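Local structure of Non-reducing end beta-L-arabinofuranosidase (5MQO) at residues 60-65 / 418-423; 234-239 / 279-284; 363-368 / 443-448; 374-379 / 437-442; 674-679 / 692-697. The protein is a family GH127 glycoside hydrolase of a gut bacterium, probably cleaving sugar residues, including aceric acid, from complex plant pectin. All coordinates share one frame; numbering follows the deposited sequence.

Contacts 1 to 4 lie within the GH127 catalytic domain, contact 5 in the C-terminal domain. Along the chain contact 2 is nested inside the loop closed by contact 1, while contacts 3 and 4 alternate with contact 1 because 418-423 falls between their segments; contact 4 is nested within contact 3. Contacts 3 and 4 share the loop between strand 434-435 and helix 458-466, their centres about 10 Å apart; those of contacts 2 and 5 are about 40 Å apart. Contact 2 meets contact 3 through D280 and H364. Contact 5 touches contact 1, through Y679 and S418, and contact 4, through W693 and N375, so these loops bring the helical domain against the C-terminal strands.

Contact 1 of 5, residues 60-65 / 418-423; sequences GTSLQS and SGISLD
OD1 of D423, a residue that meets T61 across the contact, takes a hydrogen bond of 2.6 Å from S421 OG, which arrives nearly along the C-O axis, and a weak one from K425 N. S421 OG in turn accepts from K425 N and K426 N, so the loop that follows helix 402-416 is braced from within. The loop lies against helix 50-69 of the GH127 catalytic domain, an (alpha/alpha)6 barrel as in this clan, just where that helix widens into a pi-type turn at 60-62. T61 OG1 hydrogen-bonds back to G60 O at 2.6 Å, from above the carbonyl plane. With chi1 at -53° this hydroxyl sits beside the backbone N, and CG2 is sent the other way, to 4.1 Å from D423 O. Replacing T61 by a glycine removes both branches and would probably open a gap beside the D423 carbonyl and leave G60 O without its hydroxyl partner. At the next residue, S62 OG forms a hydrogen bond with G424 O of the same loop. I420, which also touches F58 of helix 50-69 and L466 of helix 458-466, reaches out fully extended (chi2 179°) and brings CD1 to 4.1 Å from S62 OG.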
# COMPACT_ATOMS: atom_id res chain seq x y z
N GLY A 60 13.58 -11.13 10.22
CA GLY A 60 14.09 -11.88 11.32
C GLY A 60 13.07 -12.32 12.33
O GLY A 60 13.45 -12.67 13.45
N THR A 61 11.78 -12.36 11.99
CA THR A 61 10.77 -12.87 12.95
C THR A 61 9.47 -13.29 12.30
O THR A 61 9.00 -14.42 12.50
CB THR A 61 10.41 -11.83 14.03
OG1 THR A 61 11.61 -11.38 14.67
CG2 THR A 61 9.46 -12.41 15.08
N SER A 62 8.89 -12.35 11.55
CA SER A 62 7.57 -12.53 10.97
C SER A 62 7.53 -13.74 10.03
O SER A 62 6.66 -14.58 10.17
CB SER A 62 7.14 -11.27 10.25
OG SER A 62 7.24 -10.14 11.09
N LEU A 63 8.49 -13.84 9.10
CA LEU A 63 8.56 -14.98 8.19
C LEU A 63 8.65 -16.35 8.91
O LEU A 63 7.93 -17.27 8.53
CB LEU A 63 9.75 -14.85 7.22
CG LEU A 63 9.72 -13.70 6.22
CD1 LEU A 63 11.10 -13.48 5.63
CD2 LEU A 63 8.72 -13.96 5.09
N GLN A 64 9.51 -16.48 9.94
CA GLN A 64 9.60 -17.73 10.71
C GLN A 64 8.29 -17.99 11.42
O GLN A 64 7.71 -19.05 11.31
CB GLN A 64 10.69 -17.70 11.78
CG GLN A 64 12.10 -17.38 11.30
CD GLN A 64 12.77 -16.31 12.17
OE1 GLN A 64 12.89 -16.45 13.40
NE2 GLN A 64 13.18 -15.21 11.53
N SER A 65 7.82 -16.98 12.15
CA SER A 65 6.56 -17.05 12.90
C SER A 65 5.35 -17.53 12.09
O SER A 65 4.49 -18.24 12.63
CB SER A 65 6.23 -15.69 13.52
OG SER A 65 5.01 -15.76 14.22
N SER A 418 -0.25 -0.59 9.22
CA SER A 418 -1.18 -0.73 10.36
C SER A 418 -1.70 -2.16 10.50
O SER A 418 -2.16 -2.56 11.55
CB SER A 418 -2.37 0.19 10.17
OG SER A 418 -3.12 -0.25 9.06
N GLY A 419 -1.64 -2.90 9.41
CA GLY A 419 -2.13 -4.26 9.38
C GLY A 419 -1.36 -5.30 10.16
O GLY A 419 -1.86 -6.43 10.31
N ILE A 420 -0.17 -4.95 10.64
CA ILE A 420 0.70 -5.87 11.37
C ILE A 420 1.09 -5.20 12.67
O ILE A 420 1.17 -3.99 12.74
CB ILE A 420 1.94 -6.28 10.52
CG1 ILE A 420 2.56 -7.59 11.06
CG2 ILE A 420 2.98 -5.15 10.42
CD1 ILE A 420 3.77 -8.10 10.28
N SER A 421 1.33 -6.02 13.69
CA SER A 421 1.84 -5.57 15.00
C SER A 421 3.29 -5.06 14.91
O SER A 421 3.98 -5.28 13.91
CB SER A 421 1.74 -6.71 16.03
OG SER A 421 2.33 -7.93 15.57
N LEU A 422 3.72 -4.33 15.94
CA LEU A 422 5.12 -3.93 16.04
C LEU A 422 6.04 -5.14 16.30
O LEU A 422 7.12 -5.18 15.74
CB LEU A 422 5.30 -2.84 17.08
CG LEU A 422 4.72 -1.48 16.67
CD1 LEU A 422 4.74 -0.54 17.85
CD2 LEU A 422 5.48 -0.88 15.49
N ASP A 423 5.58 -6.14 17.06
CA ASP A 423 6.36 -7.40 17.23
C ASP A 423 6.37 -8.35 16.03
O ASP A 423 6.89 -9.45 16.16
CB ASP A 423 5.98 -8.17 18.53
CG ASP A 423 4.55 -8.76 18.53
OD1 ASP A 423 3.85 -8.78 17.50
OD2 ASP A 423 4.12 -9.21 19.61

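Contact 2 of 5, residues 234-239 / 279-284; sequences ELARNA and DDNQDR
The methyl group of A236 faces a carboxylate end-on: CB lies 4.0 Å from D283 OD2, almost on the continuation of the CG-OD2 bond, so the aspartate meets it with one oxygen and not with a face. D283 CG occupies the position between backbone N and carbonyl carbon (chi1 76°), which extends the carboxylate toward 234-239. N281 swings its amide in alongside, and ND2 gives D283 OD2 a weak hydrogen bond of 3.0 Å, bent to 134°, while standing 4.5 Å from the same A236 CB. The other oxygen, D283 OD1, accepts from the backbone N of T278. Behind this pair the chain makes a type I turn from D279 to Q282, closed by Q282 N to D279 O at 2.8 Å. R284 spans the turn's far side and grips D279 side-on, NE to OD1 at 3.0 Å and NH2 to OD2 at 3.2 Å; both oxygens are met from above the carboxylate plane. No hydrogen bond joins the two loops, one between helices 212-230 and 243-255, the other between helices 258-270 and 297-314, so a single methyl touches polar groups whose bonding is arranged on their own side, and the contact is one of van der Waals fit.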
# COMPACT_ATOMS: atom_id res chain seq x y z
N GLU A 234 -19.31 -17.86 -18.98
CA GLU A 234 -19.84 -17.60 -17.63
C GLU A 234 -19.09 -18.38 -16.52
O GLU A 234 -19.71 -18.94 -15.62
CB GLU A 234 -21.37 -17.88 -17.58
CG GLU A 234 -22.22 -16.89 -18.39
CD GLU A 234 -23.34 -17.54 -19.20
OE1 GLU A 234 -24.07 -18.40 -18.66
OE2 GLU A 234 -23.50 -17.20 -20.39
N LEU A 235 -17.76 -18.45 -16.62
CA LEU A 235 -16.91 -18.60 -15.45
C LEU A 235 -16.22 -17.23 -15.24
O LEU A 235 -15.14 -16.95 -15.77
CB LEU A 235 -15.91 -19.77 -15.56
CG LEU A 235 -16.41 -21.23 -15.47
CD1 LEU A 235 -15.30 -22.22 -15.18
CD2 LEU A 235 -17.49 -21.40 -14.42
N ALA A 236 -16.93 -16.37 -14.51
CA ALA A 236 -16.36 -15.20 -13.85
C ALA A 236 -15.55 -15.63 -12.61
O ALA A 236 -14.64 -14.90 -12.20
CB ALA A 236 -17.48 -14.22 -13.46
N ARG A 237 -15.84 -16.82 -12.04
CA ARG A 237 -15.28 -17.29 -10.74
C ARG A 237 -13.80 -17.67 -10.74
O ARG A 237 -13.07 -17.34 -9.80
CB ARG A 237 -16.07 -18.50 -10.18
CG ARG A 237 -17.26 -18.13 -9.30
CD ARG A 237 -18.45 -19.05 -9.50
NE ARG A 237 -18.95 -18.98 -10.89
CZ ARG A 237 -20.12 -19.46 -11.31
NH1 ARG A 237 -20.99 -20.03 -10.48
NH2 ARG A 237 -20.44 -19.34 -12.60
N ASN A 238 -13.39 -18.42 -11.76
CA ASN A 238 -11.97 -18.60 -12.12
C ASN A 238 -11.04 -17.40 -11.85
O ASN A 238 -9.96 -17.57 -11.27
CB ASN A 238 -11.91 -18.97 -13.61
CG ASN A 238 -12.82 -18.11 -14.47
OD1 ASN A 238 -13.29 -17.05 -14.05
ND2 ASN A 238 -13.09 -18.56 -15.69
N ALA A 239 -11.47 -16.20 -12.26
CA ALA A 239 -10.72 -14.95 -12.10
C ALA A 239 -11.19 -14.09 -10.91
O ALA A 239 -10.70 -12.96 -10.79
CB ALA A 239 -10.78 -14.12 -13.38
N ASP A 279 -22.06 -5.06 -9.37
CA ASP A 279 -21.20 -3.96 -8.93
C ASP A 279 -20.12 -4.52 -7.99
O ASP A 279 -18.96 -4.18 -8.07
CB ASP A 279 -22.03 -2.88 -8.22
CG ASP A 279 -23.00 -2.16 -9.15
OD1 ASP A 279 -22.87 -2.32 -10.40
OD2 ASP A 279 -23.90 -1.43 -8.60
N ASP A 280 -20.53 -5.42 -7.12
CA ASP A 280 -19.68 -6.01 -6.12
C ASP A 280 -18.47 -6.71 -6.72
O ASP A 280 -17.39 -6.61 -6.17
CB ASP A 280 -20.49 -6.98 -5.26
CG ASP A 280 -19.84 -7.29 -3.95
OD1 ASP A 280 -19.28 -6.38 -3.27
OD2 ASP A 280 -19.94 -8.45 -3.57
N ASN A 281 -18.65 -7.37 -7.87
CA ASN A 281 -17.50 -7.88 -8.66
C ASN A 281 -17.08 -6.98 -9.85
O ASN A 281 -16.43 -7.46 -10.79
CB ASN A 281 -17.74 -9.32 -9.11
CG ASN A 281 -16.49 -9.96 -9.72
OD1 ASN A 281 -15.36 -9.83 -9.20
ND2 ASN A 281 -16.68 -10.64 -10.87
N GLN A 282 -17.40 -5.68 -9.77
CA GLN A 282 -17.10 -4.69 -10.83
C GLN A 282 -17.37 -5.25 -12.25
O GLN A 282 -16.56 -5.03 -13.17
CB GLN A 282 -15.65 -4.21 -10.74
CG GLN A 282 -15.18 -3.67 -9.40
CD GLN A 282 -15.10 -4.71 -8.28
OE1 GLN A 282 -14.62 -5.83 -8.48
NE2 GLN A 282 -15.60 -4.34 -7.10
N ASP A 283 -18.47 -6.00 -12.43
CA ASP A 283 -18.74 -6.63 -13.73
C ASP A 283 -20.22 -6.61 -14.14
O ASP A 283 -20.64 -7.48 -14.91
CB ASP A 283 -18.08 -8.05 -13.84
CG ASP A 283 -18.82 -9.18 -13.06
OD1 ASP A 283 -19.76 -8.90 -12.27
OD2 ASP A 283 -18.43 -10.37 -13.23
N ARG A 284 -20.99 -5.64 -13.63
CA ARG A 284 -22.39 -5.43 -14.06
C ARG A 284 -22.37 -4.90 -15.49
O ARG A 284 -23.16 -5.34 -16.33
CB ARG A 284 -23.15 -4.44 -13.15
CG ARG A 284 -24.67 -4.42 -13.40
CD ARG A 284 -25.34 -3.07 -13.15
NE ARG A 284 -25.51 -2.75 -11.72
CZ ARG A 284 -26.62 -2.94 -10.99
NH1 ARG A 284 -27.70 -3.48 -11.51
NH2 ARG A 284 -26.65 -2.59 -9.70

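Contact 3 of 5, residues 363-368 / 443-448; sequences VHQSYG and LRWPKE
With chi1 at -36° the CG of Q365 lies beside its backbone N, and a chain extended beyond CG carries the amide across to W445, whose own CG is likewise beside the backbone N (chi1 -43°). The two side chains cross at about a right angle, and the amide plane stands 86° to the indole. The amide is probably turned over in the model, so which of its ends meets W445 NE1 is doubtful; the atom modelled there, Q365 NE2, is 3.9 Å away. The same end, with the same doubt, lies obliquely by the R444 guanidinium, Q365 NE2 to R444 NH2 being 4.3 Å as modelled. R444 CB packs 3.5 Å above one face of the indole, offset toward the rim, and W445 NE1 lies in plane at the guanidinium edge. That group is fixed by a salt bridge from NH1 to D346 and a hydrogen bond from NH2 to Y345 O. Within the same segment, K447 NZ forms a hydrogen bond with W445 O at 3.0 Å, from above the carbonyl plane. Q365 and S366 together face L344, a G1 beta bulge, at the point where the chain turns a corner after strand 361-364. This strand pairs antiparallel with 347-349, and H364 leans on R299 of helix 297-314; the loop 443-448 runs on toward helix 458-466, with the Y429 ring meeting that of W445.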
# COMPACT_ATOMS: atom_id res chain seq x y z
N VAL A 363 -23.60 -5.38 -1.80
CA VAL A 363 -22.12 -5.31 -1.87
C VAL A 363 -21.57 -5.75 -0.52
O VAL A 363 -22.31 -5.87 0.45
CB VAL A 363 -21.62 -3.90 -2.26
CG1 VAL A 363 -22.26 -3.45 -3.56
CG2 VAL A 363 -21.89 -2.85 -1.18
N HIS A 364 -20.28 -5.99 -0.44
CA HIS A 364 -19.64 -6.31 0.85
C HIS A 364 -18.15 -5.97 0.81
O HIS A 364 -17.53 -6.09 -0.23
CB HIS A 364 -19.87 -7.78 1.26
CG HIS A 364 -19.07 -8.78 0.46
ND1 HIS A 364 -18.99 -8.76 -0.91
CD2 HIS A 364 -18.31 -9.83 0.86
CE1 HIS A 364 -18.23 -9.75 -1.33
NE2 HIS A 364 -17.79 -10.41 -0.27
N GLN A 365 -17.60 -5.52 1.93
CA GLN A 365 -16.18 -5.18 2.05
C GLN A 365 -15.88 -4.22 0.92
O GLN A 365 -14.96 -4.42 0.10
CB GLN A 365 -15.33 -6.45 2.03
CG GLN A 365 -16.00 -7.63 2.74
CD GLN A 365 -15.04 -8.69 3.24
OE1 GLN A 365 -13.94 -8.85 2.73
NE2 GLN A 365 -15.45 -9.40 4.28
N SER A 366 -16.69 -3.17 0.91
CA SER A 366 -16.98 -2.42 -0.29
C SER A 366 -16.93 -0.90 -0.17
O SER A 366 -17.16 -0.31 0.90
CB SER A 366 -18.38 -2.81 -0.79
OG SER A 366 -18.79 -2.00 -1.87
N TYR A 367 -16.67 -0.28 -1.32
CA TYR A 367 -16.79 1.15 -1.49
C TYR A 367 -18.24 1.51 -1.23
O TYR A 367 -19.10 0.72 -1.46
CB TYR A 367 -16.38 1.55 -2.92
CG TYR A 367 -14.89 1.61 -3.17
CD1 TYR A 367 -14.10 2.57 -2.52
CD2 TYR A 367 -14.24 0.73 -4.06
CE1 TYR A 367 -12.72 2.65 -2.72
CE2 TYR A 367 -12.86 0.82 -4.28
CZ TYR A 367 -12.11 1.79 -3.60
OH TYR A 367 -10.75 1.92 -3.77
N GLY A 368 -18.48 2.72 -0.73
CA GLY A 368 -19.84 3.25 -0.43
C GLY A 368 -20.17 4.41 -1.33
O GLY A 368 -19.52 4.54 -2.40
N LEU A 443 -18.92 -6.04 15.41
CA LEU A 443 -18.62 -6.18 13.99
C LEU A 443 -17.85 -7.47 13.75
O LEU A 443 -17.15 -7.93 14.65
CB LEU A 443 -17.81 -4.98 13.48
CG LEU A 443 -18.58 -3.63 13.42
CD1 LEU A 443 -17.63 -2.43 13.42
CD2 LEU A 443 -19.53 -3.54 12.23
N ARG A 444 -17.99 -8.05 12.56
CA ARG A 444 -17.15 -9.15 12.09
C ARG A 444 -15.67 -8.80 12.22
O ARG A 444 -15.27 -7.66 12.02
CB ARG A 444 -17.37 -9.44 10.59
CG ARG A 444 -18.76 -9.87 10.12
CD ARG A 444 -18.73 -10.48 8.72
NE ARG A 444 -18.50 -9.50 7.66
CZ ARG A 444 -19.43 -8.83 6.97
NH1 ARG A 444 -20.73 -8.99 7.22
NH2 ARG A 444 -19.06 -7.97 6.03
N TRP A 445 -14.86 -9.82 12.49
CA TRP A 445 -13.38 -9.72 12.48
C TRP A 445 -12.85 -9.09 13.76
O TRP A 445 -13.40 -8.09 14.24
CB TRP A 445 -12.80 -9.04 11.20
CG TRP A 445 -13.47 -9.52 9.98
CD1 TRP A 445 -14.21 -8.78 9.10
CD2 TRP A 445 -13.58 -10.88 9.55
NE1 TRP A 445 -14.73 -9.58 8.11
CE2 TRP A 445 -14.36 -10.88 8.36
CE3 TRP A 445 -13.08 -12.10 10.04
CZ2 TRP A 445 -14.67 -12.06 7.66
CZ3 TRP A 445 -13.38 -13.28 9.33
CH2 TRP A 445 -14.17 -13.25 8.16
N PRO A 446 -11.79 -9.69 14.33
CA PRO A 446 -11.25 -9.16 15.59
C PRO A 446 -10.76 -7.72 15.48
O PRO A 446 -10.38 -7.25 14.39
CB PRO A 446 -10.10 -10.13 15.91
CG PRO A 446 -9.71 -10.72 14.60
CD PRO A 446 -10.98 -10.82 13.81
N LYS A 447 -10.79 -7.01 16.60
CA LYS A 447 -10.37 -5.63 16.66
C LYS A 447 -9.13 -5.44 17.52
O LYS A 447 -8.74 -4.32 17.84
CB LYS A 447 -11.54 -4.75 17.11
CG LYS A 447 -12.75 -4.79 16.17
CD LYS A 447 -12.44 -4.18 14.81
CE LYS A 447 -13.65 -4.10 13.89
NZ LYS A 447 -13.97 -5.34 13.13
N GLU A 448 -8.49 -6.55 17.86
CA GLU A 448 -7.11 -6.56 18.31
C GLU A 448 -6.38 -7.45 17.34
O GLU A 448 -6.95 -8.42 16.84
CB GLU A 448 -7.05 -7.14 19.71
CG GLU A 448 -7.77 -6.27 20.73
CD GLU A 448 -7.55 -6.74 22.16
OE1 GLU A 448 -8.56 -6.98 22.87
OE2 GLU A 448 -6.37 -6.89 22.57

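Contact 4 of 5, residues 374-379 / 437-442; sequences PNSTAH and ADLPYT
This is a small surface contact between two loops of the GH127 catalytic domain, made by van der Waals touches, one of them of a methyl on a phenol hydroxyl, with no hydrogen bond across it. One loop leads from strand 361-364 to helix 382-399 and makes a type I beta turn from N375 to A378, closed by a weak bond of 3.4 Å from A378 N to N375 O. The other follows strand 434-435. Backbone bonds from N375 to L433 and from H379 to N431 hold the turn beside the chain that leads into that strand. S376 offers CB to L439 CD1 at 4.3 Å. L439 also lies against Y441 in its own segment, with CG 4.0 Å above one face of the ring, offset toward the rim. Y441 and T377 cross at about a right angle. With OG1 between the backbone N and the carbonyl carbon (chi1 58°), the threonine methyl is placed opposite the carbonyl carbon and comes at the edge of the phenol, near its plane: T377 CG2 is 3.6 Å from Y441 OH and 4.1 Å from Y441 CE1.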
# COMPACT_ATOMS: atom_id res chain seq x y z
N PRO A 374 -17.64 6.55 7.30
CA PRO A 374 -17.78 6.25 8.72
C PRO A 374 -16.50 5.69 9.35
O PRO A 374 -15.64 5.19 8.66
CB PRO A 374 -18.85 5.16 8.72
CG PRO A 374 -18.66 4.45 7.43
CD PRO A 374 -18.46 5.61 6.49
N ASN A 375 -16.43 5.73 10.65
CA ASN A 375 -15.20 5.57 11.36
C ASN A 375 -15.18 4.24 12.10
O ASN A 375 -14.28 3.43 11.87
CB ASN A 375 -15.05 6.73 12.34
CG ASN A 375 -14.69 8.04 11.66
OD1 ASN A 375 -15.55 8.90 11.42
ND2 ASN A 375 -13.41 8.21 11.37
N SER A 376 -16.15 4.05 13.01
CA SER A 376 -16.29 2.80 13.76
C SER A 376 -16.54 1.61 12.85
O SER A 376 -16.06 0.53 13.14
CB SER A 376 -17.44 2.87 14.78
OG SER A 376 -17.32 3.94 15.71
N THR A 377 -17.29 1.80 11.77
CA THR A 377 -17.60 0.71 10.88
C THR A 377 -16.83 0.74 9.56
O THR A 377 -17.21 0.03 8.63
CB THR A 377 -19.11 0.63 10.62
OG1 THR A 377 -19.55 1.87 10.06
CG2 THR A 377 -19.87 0.37 11.93
N ALA A 378 -15.75 1.51 9.46
CA ALA A 378 -14.86 1.42 8.28
C ALA A 378 -14.31 0.01 8.20
O ALA A 378 -13.80 -0.51 9.20
CB ALA A 378 -13.72 2.40 8.38
N HIS A 379 -14.46 -0.62 7.05
CA HIS A 379 -14.00 -2.00 6.85
C HIS A 379 -12.49 -1.96 6.62
O HIS A 379 -11.75 -2.42 7.47
CB HIS A 379 -14.74 -2.67 5.69
CG HIS A 379 -14.45 -4.13 5.55
ND1 HIS A 379 -15.15 -5.10 6.22
CD2 HIS A 379 -13.54 -4.78 4.79
CE1 HIS A 379 -14.68 -6.29 5.90
NE2 HIS A 379 -13.71 -6.13 5.03
N ALA A 437 -15.85 1.69 23.20
CA ALA A 437 -16.40 0.63 24.07
C ALA A 437 -17.94 0.70 24.25
O ALA A 437 -18.55 -0.31 24.55
CB ALA A 437 -15.70 0.64 25.42
N ASP A 438 -18.57 1.84 24.00
CA ASP A 438 -20.04 1.87 23.96
C ASP A 438 -20.68 1.24 22.70
O ASP A 438 -21.92 1.16 22.64
CB ASP A 438 -20.57 3.30 24.10
CG ASP A 438 -20.12 3.95 25.37
OD1 ASP A 438 -19.81 3.23 26.33
OD2 ASP A 438 -20.07 5.20 25.40
N LEU A 439 -19.90 0.83 21.70
CA LEU A 439 -20.47 0.36 20.44
C LEU A 439 -21.34 -0.85 20.75
O LEU A 439 -20.84 -1.84 21.26
CB LEU A 439 -19.38 0.01 19.43
CG LEU A 439 -19.84 -0.24 17.99
CD1 LEU A 439 -20.33 1.04 17.32
CD2 LEU A 439 -18.70 -0.86 17.17
N PRO A 440 -22.67 -0.75 20.46
CA PRO A 440 -23.63 -1.76 20.97
C PRO A 440 -23.79 -3.07 20.17
O PRO A 440 -24.62 -3.90 20.53
CB PRO A 440 -24.94 -0.96 21.03
CG PRO A 440 -24.83 -0.01 19.90
CD PRO A 440 -23.37 0.35 19.77
N TYR A 441 -23.01 -3.25 19.12
CA TYR A 441 -22.98 -4.50 18.34
C TYR A 441 -21.52 -4.89 18.17
O TYR A 441 -20.62 -4.05 18.37
CB TYR A 441 -23.68 -4.34 16.96
CG TYR A 441 -23.37 -3.04 16.27
CD1 TYR A 441 -22.23 -2.91 15.47
CD2 TYR A 441 -24.18 -1.93 16.44
CE1 TYR A 441 -21.93 -1.71 14.84
CE2 TYR A 441 -23.88 -0.72 15.82
CZ TYR A 441 -22.76 -0.62 15.03
OH TYR A 441 -22.45 0.55 14.41
N THR A 442 -21.29 -6.14 17.80
CA THR A 442 -19.93 -6.66 17.52
C THR A 442 -19.76 -6.86 16.03
O THR A 442 -20.36 -7.76 15.47
CB THR A 442 -19.68 -7.98 18.26
OG1 THR A 442 -19.58 -7.71 19.66
CG2 THR A 442 -18.39 -8.65 17.77

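Contact 5 of 5, residues 674-679 / 692-697; sequences IRLIPY and VWMPLA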
# COMPACT_ATOMS: atom_id res chain seq x y z
N ILE A 674 -3.05 15.27 26.62
CA ILE A 674 -3.17 14.11 25.74
C ILE A 674 -1.83 13.87 25.07
O ILE A 674 -0.98 14.75 25.00
CB ILE A 674 -4.26 14.29 24.66
CG1 ILE A 674 -3.95 15.47 23.71
CG2 ILE A 674 -5.63 14.52 25.30
CD1 ILE A 674 -4.76 15.43 22.43
N ARG A 675 -1.68 12.66 24.57
CA ARG A 675 -0.58 12.32 23.72
C ARG A 675 -1.13 11.57 22.49
O ARG A 675 -1.89 10.60 22.64
CB ARG A 675 0.40 11.50 24.53
CG ARG A 675 1.39 10.74 23.70
CD ARG A 675 2.56 10.27 24.52
NE ARG A 675 2.23 9.26 25.52
CZ ARG A 675 3.12 8.42 26.06
NH1 ARG A 675 4.40 8.43 25.67
NH2 ARG A 675 2.72 7.55 26.98
N LEU A 676 -0.76 12.04 21.30
CA LEU A 676 -1.11 11.35 20.04
C LEU A 676 0.03 10.44 19.60
O LEU A 676 1.19 10.80 19.77
CB LEU A 676 -1.41 12.37 18.95
CG LEU A 676 -2.52 13.38 19.31
CD1 LEU A 676 -2.87 14.28 18.12
CD2 LEU A 676 -3.77 12.67 19.79
N ILE A 677 -0.30 9.27 19.07
CA ILE A 677 0.70 8.37 18.47
C ILE A 677 0.31 8.07 17.03
O ILE A 677 -0.84 8.32 16.63
CB ILE A 677 0.89 7.03 19.24
CG1 ILE A 677 -0.36 6.15 19.17
CG2 ILE A 677 1.29 7.28 20.69
CD1 ILE A 677 -0.08 4.69 19.46
N PRO A 678 1.25 7.54 16.23
CA PRO A 678 0.91 7.25 14.85
C PRO A 678 -0.14 6.16 14.76
O PRO A 678 -0.12 5.22 15.55
CB PRO A 678 2.23 6.75 14.26
CG PRO A 678 3.27 7.36 15.14
CD PRO A 678 2.66 7.24 16.49
N TYR A 679 -1.06 6.32 13.82
CA TYR A 679 -2.12 5.35 13.62
C TYR A 679 -1.55 3.98 13.46
O TYR A 679 -2.01 3.06 14.14
CB TYR A 679 -2.95 5.71 12.41
CG TYR A 679 -4.02 4.72 12.04
CD1 TYR A 679 -5.20 4.59 12.80
CD2 TYR A 679 -3.89 3.96 10.89
CE1 TYR A 679 -6.20 3.69 12.42
CE2 TYR A 679 -4.88 3.08 10.49
CZ TYR A 679 -6.03 2.93 11.25
OH TYR A 679 -6.97 2.04 10.82
N VAL A 692 -9.18 8.33 15.13
CA VAL A 692 -8.35 9.22 14.33
C VAL A 692 -8.98 10.61 14.33
O VAL A 692 -8.33 11.59 14.67
CB VAL A 692 -8.13 8.69 12.88
CG1 VAL A 692 -7.30 9.66 12.02
CG2 VAL A 692 -7.49 7.31 12.90
N TRP A 693 -10.24 10.71 13.94
CA TRP A 693 -10.88 12.03 13.85
C TRP A 693 -11.41 12.42 15.22
O TRP A 693 -11.95 11.57 15.93
CB TRP A 693 -12.01 12.02 12.80
CG TRP A 693 -11.48 11.95 11.45
CD1 TRP A 693 -11.09 10.85 10.80
CD2 TRP A 693 -11.22 13.05 10.57
NE1 TRP A 693 -10.62 11.16 9.56
CE2 TRP A 693 -10.69 12.51 9.39
CE3 TRP A 693 -11.42 14.43 10.66
CZ2 TRP A 693 -10.33 13.30 8.29
CZ3 TRP A 693 -11.05 15.24 9.58
CH2 TRP A 693 -10.51 14.67 8.41
N MET A 694 -11.20 13.69 15.60
CA MET A 694 -11.60 14.23 16.90
C MET A 694 -12.37 15.54 16.73
O MET A 694 -12.15 16.28 15.76
CB MET A 694 -10.37 14.50 17.79
CG MET A 694 -9.63 13.26 18.26
SD MET A 694 -7.96 13.58 18.91
CE MET A 694 -7.07 14.01 17.41
N PRO A 695 -13.26 15.84 17.68
CA PRO A 695 -13.91 17.14 17.68
C PRO A 695 -12.93 18.31 17.64
O PRO A 695 -11.93 18.30 18.34
CB PRO A 695 -14.67 17.16 19.02
CG PRO A 695 -14.87 15.73 19.37
CD PRO A 695 -13.70 15.00 18.81
N LEU A 696 -13.25 19.31 16.84
CA LEU A 696 -12.45 20.52 16.66
C LEU A 696 -13.15 21.72 17.31
O LEU A 696 -14.32 21.94 17.05
CB LEU A 696 -12.29 20.75 15.16
CG LEU A 696 -11.52 21.97 14.66
CD1 LEU A 696 -10.02 21.90 14.97
CD2 LEU A 696 -11.76 22.13 13.17
N ALA A 697 -12.43 22.49 18.12
CA ALA A 697 -12.93 23.78 18.63
C ALA A 697 -12.13 24.92 18.01
O ALA A 697 -10.96 25.09 18.34
CB ALA A 697 -12.81 23.81 20.14
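V692 CG2 meets the Y679 ring obliquely, 3.6 Å from CD1 and 3.9 Å from CE1, while the two side chains cross at about a right angle. Between strands 670-678 and 690-697, L676 CD1 touches M694 CE at 4.3 Å; the thioether chain turns at its last bond (chi3 -71°), bringing its methyl round to the leucine. These two apolar pairs are the direct contact, and no hydrogen bond crosses between the segments. The valine is backed by V598 and the leucine by V599, both from the neighbouring strand 596-601. Y679 CG stands opposite its backbone N (chi1 175°), which carries the ring off the end of strand 670-678. There W682 stacks on it, and the hydroxyl hydrogen-bonds to P432 O, in the catalytic domain's part of the chain, fixing the far end of the phenol. The backbone is held by other strands: L676 pairs with L645, I677 with C607 and Y679 with V605. Strand 604-609 pairs antiparallel with both 670-678 and 690-697 in a sheet that curls, so that side chains from both segments pack on its residues, L676 on L608 and V692 on V605. A buried apolar filling inside a curled, mostly antiparallel sheet is consistent with the beta-sandwich architecture of GH127 C-terminal domains.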